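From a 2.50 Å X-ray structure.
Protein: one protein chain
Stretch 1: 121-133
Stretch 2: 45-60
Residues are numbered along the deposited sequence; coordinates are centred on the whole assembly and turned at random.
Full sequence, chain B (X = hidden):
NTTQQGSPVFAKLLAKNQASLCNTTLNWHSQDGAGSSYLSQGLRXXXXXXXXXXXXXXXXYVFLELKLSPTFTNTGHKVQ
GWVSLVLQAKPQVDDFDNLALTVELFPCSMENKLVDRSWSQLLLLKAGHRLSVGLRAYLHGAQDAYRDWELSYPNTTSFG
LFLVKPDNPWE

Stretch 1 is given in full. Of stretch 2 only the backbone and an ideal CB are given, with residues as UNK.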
# COMPACT_ATOMS: atom_id res chain seq x y z
N GLN B 121 -3.13 -5.64 3.96
CA GLN B 121 -3.59 -7.00 4.14
C GLN B 121 -5.08 -7.00 4.44
O GLN B 121 -5.55 -6.16 5.21
CB GLN B 121 -2.81 -7.70 5.26
CG GLN B 121 -2.77 -9.22 5.07
CD GLN B 121 -1.34 -9.69 4.94
OE1 GLN B 121 -0.70 -9.52 3.88
NE2 GLN B 121 -0.80 -10.23 6.01
N LEU B 122 -5.80 -7.97 3.86
CA LEU B 122 -7.20 -8.18 4.14
C LEU B 122 -7.26 -9.11 5.34
O LEU B 122 -6.70 -10.21 5.28
CB LEU B 122 -7.93 -8.73 2.91
CG LEU B 122 -8.28 -7.72 1.80
CD1 LEU B 122 -8.50 -8.44 0.47
CD2 LEU B 122 -9.52 -6.88 2.16
N LEU B 123 -7.82 -8.65 6.46
CA LEU B 123 -7.85 -9.42 7.70
C LEU B 123 -9.25 -9.58 8.29
O LEU B 123 -10.05 -8.64 8.28
CB LEU B 123 -6.96 -8.74 8.78
CG LEU B 123 -5.45 -8.63 8.50
CD1 LEU B 123 -4.81 -7.57 9.37
CD2 LEU B 123 -4.74 -9.94 8.72
N LEU B 124 -9.52 -10.77 8.84
CA LEU B 124 -10.76 -11.03 9.55
C LEU B 124 -10.61 -10.51 10.98
O LEU B 124 -9.75 -10.99 11.73
CB LEU B 124 -11.14 -12.52 9.56
CG LEU B 124 -11.69 -13.12 8.28
CD1 LEU B 124 -11.79 -14.61 8.42
CD2 LEU B 124 -13.04 -12.51 7.89
N LEU B 125 -11.37 -9.48 11.30
CA LEU B 125 -11.34 -8.86 12.63
C LEU B 125 -12.65 -9.13 13.37
O LEU B 125 -13.71 -9.31 12.75
CB LEU B 125 -11.06 -7.35 12.54
CG LEU B 125 -9.74 -6.90 11.85
CD1 LEU B 125 -9.59 -5.39 11.89
CD2 LEU B 125 -8.50 -7.56 12.47
N LYS B 126 -12.55 -9.20 14.70
CA LYS B 126 -13.63 -9.47 15.64
C LYS B 126 -14.15 -8.17 16.23
O LYS B 126 -13.51 -7.13 16.07
CB LYS B 126 -13.14 -10.39 16.77
CG LYS B 126 -12.40 -11.66 16.34
CD LYS B 126 -13.35 -12.73 15.85
CE LYS B 126 -12.75 -14.10 15.79
NZ LYS B 126 -13.81 -15.12 15.55
N ALA B 127 -15.29 -8.23 16.90
CA ALA B 127 -15.88 -7.09 17.59
C ALA B 127 -15.02 -6.77 18.81
O ALA B 127 -14.76 -7.64 19.64
CB ALA B 127 -17.32 -7.42 18.01
N GLY B 128 -14.52 -5.54 18.87
CA GLY B 128 -13.66 -5.07 19.95
C GLY B 128 -12.19 -5.28 19.67
O GLY B 128 -11.36 -5.19 20.58
N HIS B 129 -11.85 -5.57 18.40
CA HIS B 129 -10.48 -5.82 17.95
C HIS B 129 -9.63 -4.56 18.16
O HIS B 129 -10.07 -3.46 17.84
CB HIS B 129 -10.43 -6.28 16.48
CG HIS B 129 -9.54 -7.45 16.24
ND1 HIS B 129 -8.18 -7.36 16.42
CD2 HIS B 129 -9.84 -8.70 15.83
CE1 HIS B 129 -7.69 -8.55 16.12
NE2 HIS B 129 -8.65 -9.39 15.77
N ARG B 130 -8.46 -4.74 18.75
CA ARG B 130 -7.53 -3.66 19.08
C ARG B 130 -6.29 -3.82 18.23
O ARG B 130 -5.74 -4.93 18.11
CB ARG B 130 -7.20 -3.65 20.59
CG ARG B 130 -8.43 -3.35 21.41
CD ARG B 130 -8.21 -3.55 22.88
NE ARG B 130 -9.25 -2.83 23.60
CZ ARG B 130 -9.14 -1.58 24.04
NH1 ARG B 130 -8.00 -0.92 23.91
NH2 ARG B 130 -10.19 -0.97 24.57
N LEU B 131 -5.89 -2.73 17.57
CA LEU B 131 -4.77 -2.68 16.65
C LEU B 131 -3.86 -1.51 17.01
O LEU B 131 -4.30 -0.38 17.09
CB LEU B 131 -5.34 -2.50 15.22
CG LEU B 131 -5.41 -3.67 14.23
CD1 LEU B 131 -5.85 -4.94 14.84
CD2 LEU B 131 -6.36 -3.35 13.11
N SER B 132 -2.60 -1.80 17.28
CA SER B 132 -1.58 -0.80 17.56
C SER B 132 -0.43 -1.04 16.56
O SER B 132 -0.41 -2.08 15.89
CB SER B 132 -1.13 -0.86 19.02
OG SER B 132 -0.34 -1.99 19.33
N VAL B 133 0.48 -0.08 16.41
CA VAL B 133 1.59 -0.21 15.47
C VAL B 133 2.90 0.06 16.19
O VAL B 133 3.09 1.13 16.78
CB VAL B 133 1.40 0.73 14.24
CG1 VAL B 133 2.56 0.58 13.23
CG2 VAL B 133 0.05 0.48 13.56
N UNK B 45 -10.26 5.57 18.63
CA UNK B 45 -8.83 5.55 18.91
C UNK B 45 -8.60 5.90 20.39
O UNK B 45 -9.07 6.93 20.87
CB UNK B 45 -8.08 6.52 17.99
N UNK B 46 -7.85 5.02 21.10
CA UNK B 46 -7.51 5.14 22.52
C UNK B 46 -6.06 5.61 22.68
O UNK B 46 -5.13 4.86 22.42
CB UNK B 46 -7.72 3.81 23.24
N UNK B 47 -5.89 6.87 23.11
CA UNK B 47 -4.59 7.54 23.27
C UNK B 47 -3.64 6.82 24.25
O UNK B 47 -2.44 6.71 23.96
CB UNK B 47 -4.82 8.97 23.75
N UNK B 48 -4.17 6.36 25.39
CA UNK B 48 -3.45 5.67 26.46
C UNK B 48 -2.83 4.35 25.98
O UNK B 48 -1.63 4.11 26.20
CB UNK B 48 -4.39 5.40 27.63
N UNK B 49 -3.64 3.51 25.30
CA UNK B 49 -3.21 2.19 24.81
C UNK B 49 -2.55 2.29 23.43
O UNK B 49 -1.90 1.32 23.01
CB UNK B 49 -4.40 1.24 24.75
N UNK B 50 -2.70 3.45 22.74
CA UNK B 50 -2.20 3.77 21.39
C UNK B 50 -2.83 2.77 20.39
O UNK B 50 -2.21 2.39 19.38
CB UNK B 50 -0.67 3.71 21.34
N UNK B 51 -4.09 2.38 20.67
CA UNK B 51 -4.82 1.38 19.89
C UNK B 51 -6.07 1.90 19.20
O UNK B 51 -6.85 2.68 19.76
CB UNK B 51 -5.21 0.22 20.80
N UNK B 52 -6.26 1.40 17.98
CA UNK B 52 -7.42 1.59 17.16
C UNK B 52 -8.36 0.44 17.51
O UNK B 52 -7.95 -0.72 17.44
CB UNK B 52 -7.07 1.63 15.67
N UNK B 53 -9.56 0.78 18.00
CA UNK B 53 -10.58 -0.17 18.45
C UNK B 53 -11.67 -0.32 17.37
O UNK B 53 -12.34 0.65 17.01
CB UNK B 53 -11.19 0.29 19.77
N UNK B 54 -11.81 -1.54 16.86
CA UNK B 54 -12.77 -1.94 15.82
C UNK B 54 -14.06 -2.41 16.50
O UNK B 54 -14.03 -3.33 17.32
CB UNK B 54 -12.19 -3.04 14.93
N UNK B 55 -15.18 -1.77 16.17
CA UNK B 55 -16.49 -2.04 16.76
C UNK B 55 -17.14 -3.34 16.27
O UNK B 55 -17.50 -4.19 17.09
CB UNK B 55 -17.43 -0.87 16.46
N UNK B 56 -17.34 -3.48 14.96
CA UNK B 56 -18.07 -4.63 14.42
C UNK B 56 -17.17 -5.64 13.65
O UNK B 56 -16.18 -5.24 13.03
CB UNK B 56 -19.18 -4.12 13.49
N UNK B 57 -17.49 -6.96 13.69
CA UNK B 57 -16.64 -7.93 12.98
C UNK B 57 -16.85 -7.94 11.46
O UNK B 57 -17.94 -7.63 10.94
CB UNK B 57 -16.90 -9.33 13.53
N UNK B 58 -15.81 -8.36 10.77
CA UNK B 58 -15.81 -8.50 9.33
C UNK B 58 -14.43 -8.55 8.71
O UNK B 58 -13.43 -8.66 9.42
CB UNK B 58 -16.60 -7.35 8.71
N UNK B 59 -14.40 -8.48 7.38
CA UNK B 59 -13.17 -8.48 6.60
C UNK B 59 -12.76 -7.02 6.38
O UNK B 59 -13.49 -6.24 5.76
CB UNK B 59 -13.35 -9.22 5.27
N UNK B 60 -11.61 -6.64 6.95
CA UNK B 60 -11.09 -5.28 6.86
C UNK B 60 -9.85 -5.24 6.00
O UNK B 60 -9.00 -6.13 6.09
CB UNK B 60 -10.78 -4.72 8.25

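Stretch 2 runs antiparallel to stretch 1 in two strand segments, 51-54 against 129-133 and 58-60 against 121-125.

Position 45 points away from stretch 1 and is little constrained by it; it is Tyr-45. At 46 the CB points toward stretch 1, 4.8 Å from Arg-130 NH1. An acid long enough to meet the guanidinium suits, though a polar amide would also serve. Glu-46 forms a salt bridge, Arg-130 NH2 to Glu-46 OE2 at 3.0 Å. Arg-130 NH1 also donates to Glu-46 OE1 at 3.1 Å.

Positions 47 and 48 are out of reach, with helical backbone angles that many residues accept: Glu-47 and Asp-48. At 49 the CB lies 4.3 Å from Arg-130 NH1, where an acid would be the obvious guess; the residue is Lys-49, whose NZ forms a salt bridge with Asp-48 OD2 (3.3 Å), its hydrogen bond being weak. Position 50 has positive phi (60/34), which favours glycine, asparagine or aspartate, yet it holds Lys-50, its side chain leading away.

At 51 the CB is 4.3 Å from Arg-130 NH1, so an acid again fits. Glu-51 OE1 takes a 2.8 Å salt bridge from Arg-130 NH1, and both acids lie near the guanidinium plane. Position 52 pairs with Leu-131 on the same sheet face, inviting an aliphatic; Leu-52 N donates to Leu-131 O (2.8 Å). Position 53 turns to the Arg-130 face, where a compact branched residue could lie beside the arginine. Val-53 CG2 covers one guanidinium face, 4.0 Å from Arg-130 CZ, leaving the edge to the acids.

At 54 the CB is 4.6 Å from Leu-125 CD1: valine, isoleucine or leucine would suit. Val-54 CG2 meets Leu-125 CD1 at 3.9 Å, while Val-54 O accepts from Gly-128 N (2.7 Å). Positions 55 and 56 point away, open to small polar residues: Asp-55 and Ser-56.

At 57, phi/psi of -76/154 admits proline, and the CB is near Ala-127 N and Lys-126 CA. Pro-57 CD packs on Ala-127 CB at 3.9 Å. Position 58, at 161/-171, strongly favours glycine; Gly-58 exchanges two backbone hydrogen bonds with Leu-125.

At 59 the CB lies 4.2 Å from Leu-124 CD2, so a large aliphatic fits. Leu-59 CD1 reaches Leu-124 CD2 (4.0 Å) and Leu-122 CB (4.3 Å). At 60 the CB sits 3.9 Å from Leu-125 CD1, suiting a large apolar or aromatic residue; Tyr-60 CD1 packs 3.7 Å from Leu-125 CD1, and Tyr-60 OH donates to Ser-56 O (2.7 Å).

Stretch 2, residues 45-60: YEEDKKELVVDSPGLY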
# COMPACT_ATOMS: atom_id res chain seq x y z
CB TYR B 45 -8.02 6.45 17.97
CG TYR B 45 -6.55 6.45 18.33
CD1 TYR B 45 -5.78 5.30 18.19
CD2 TYR B 45 -5.95 7.56 18.91
CE1 TYR B 45 -4.44 5.27 18.57
CE2 TYR B 45 -4.61 7.55 19.28
CZ TYR B 45 -3.86 6.41 19.11
OH TYR B 45 -2.55 6.40 19.50
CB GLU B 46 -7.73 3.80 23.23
CG GLU B 46 -9.19 3.36 23.30
CD GLU B 46 -9.50 2.34 24.37
OE1 GLU B 46 -8.57 1.92 25.09
OE2 GLU B 46 -10.68 1.97 24.50
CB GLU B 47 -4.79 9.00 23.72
CG GLU B 47 -3.69 9.91 23.19
CD GLU B 47 -3.63 11.34 23.70
OE1 GLU B 47 -4.67 11.87 24.15
OE2 GLU B 47 -2.53 11.94 23.63
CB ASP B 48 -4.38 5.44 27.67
CG ASP B 48 -5.77 4.88 27.34
OD1 ASP B 48 -6.54 5.56 26.62
OD2 ASP B 48 -6.08 3.76 27.82
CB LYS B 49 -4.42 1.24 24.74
CG LYS B 49 -5.19 1.07 26.05
CD LYS B 49 -4.48 0.15 27.08
CE LYS B 49 -4.46 0.74 28.49
NZ LYS B 49 -5.80 0.79 29.14
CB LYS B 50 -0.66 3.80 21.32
CG LYS B 50 0.01 4.64 22.42
CD LYS B 50 1.52 4.45 22.45
CE LYS B 50 2.09 4.42 23.85
NZ LYS B 50 1.81 5.67 24.61
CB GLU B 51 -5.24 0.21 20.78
CG GLU B 51 -4.10 -0.70 21.16
CD GLU B 51 -4.40 -1.69 22.26
OE1 GLU B 51 -5.45 -1.56 22.93
OE2 GLU B 51 -3.57 -2.60 22.47
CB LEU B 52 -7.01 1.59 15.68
CG LEU B 52 -8.08 1.83 14.60
CD1 LEU B 52 -8.80 3.11 14.82
CD2 LEU B 52 -7.41 1.94 13.21
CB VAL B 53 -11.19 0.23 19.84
CG1 VAL B 53 -12.06 -0.89 20.41
CG2 VAL B 53 -10.10 0.60 20.84
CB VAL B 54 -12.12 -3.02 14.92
CG1 VAL B 54 -13.16 -3.78 14.10
CG2 VAL B 54 -11.05 -2.42 14.02
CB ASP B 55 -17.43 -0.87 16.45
CG ASP B 55 -18.55 -0.57 17.43
OD1 ASP B 55 -18.99 -1.50 18.14
OD2 ASP B 55 -19.00 0.60 17.45
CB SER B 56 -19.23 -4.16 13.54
OG SER B 56 -18.77 -3.39 12.44
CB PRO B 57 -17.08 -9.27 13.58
CG PRO B 57 -18.52 -9.05 13.95
CD PRO B 57 -18.62 -7.63 14.38
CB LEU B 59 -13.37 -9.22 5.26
CG LEU B 59 -12.13 -9.45 4.41
CD1 LEU B 59 -11.16 -10.46 5.07
CD2 LEU B 59 -12.52 -9.90 3.00
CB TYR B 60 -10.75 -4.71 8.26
CG TYR B 60 -11.94 -4.32 9.10
CD1 TYR B 60 -12.66 -5.28 9.82
CD2 TYR B 60 -12.33 -2.99 9.22
CE1 TYR B 60 -13.75 -4.93 10.61
CE2 TYR B 60 -13.42 -2.62 10.01
CZ TYR B 60 -14.14 -3.60 10.69
OH TYR B 60 -15.23 -3.25 11.47
O HOH W 1 -0.10 2.47 17.68
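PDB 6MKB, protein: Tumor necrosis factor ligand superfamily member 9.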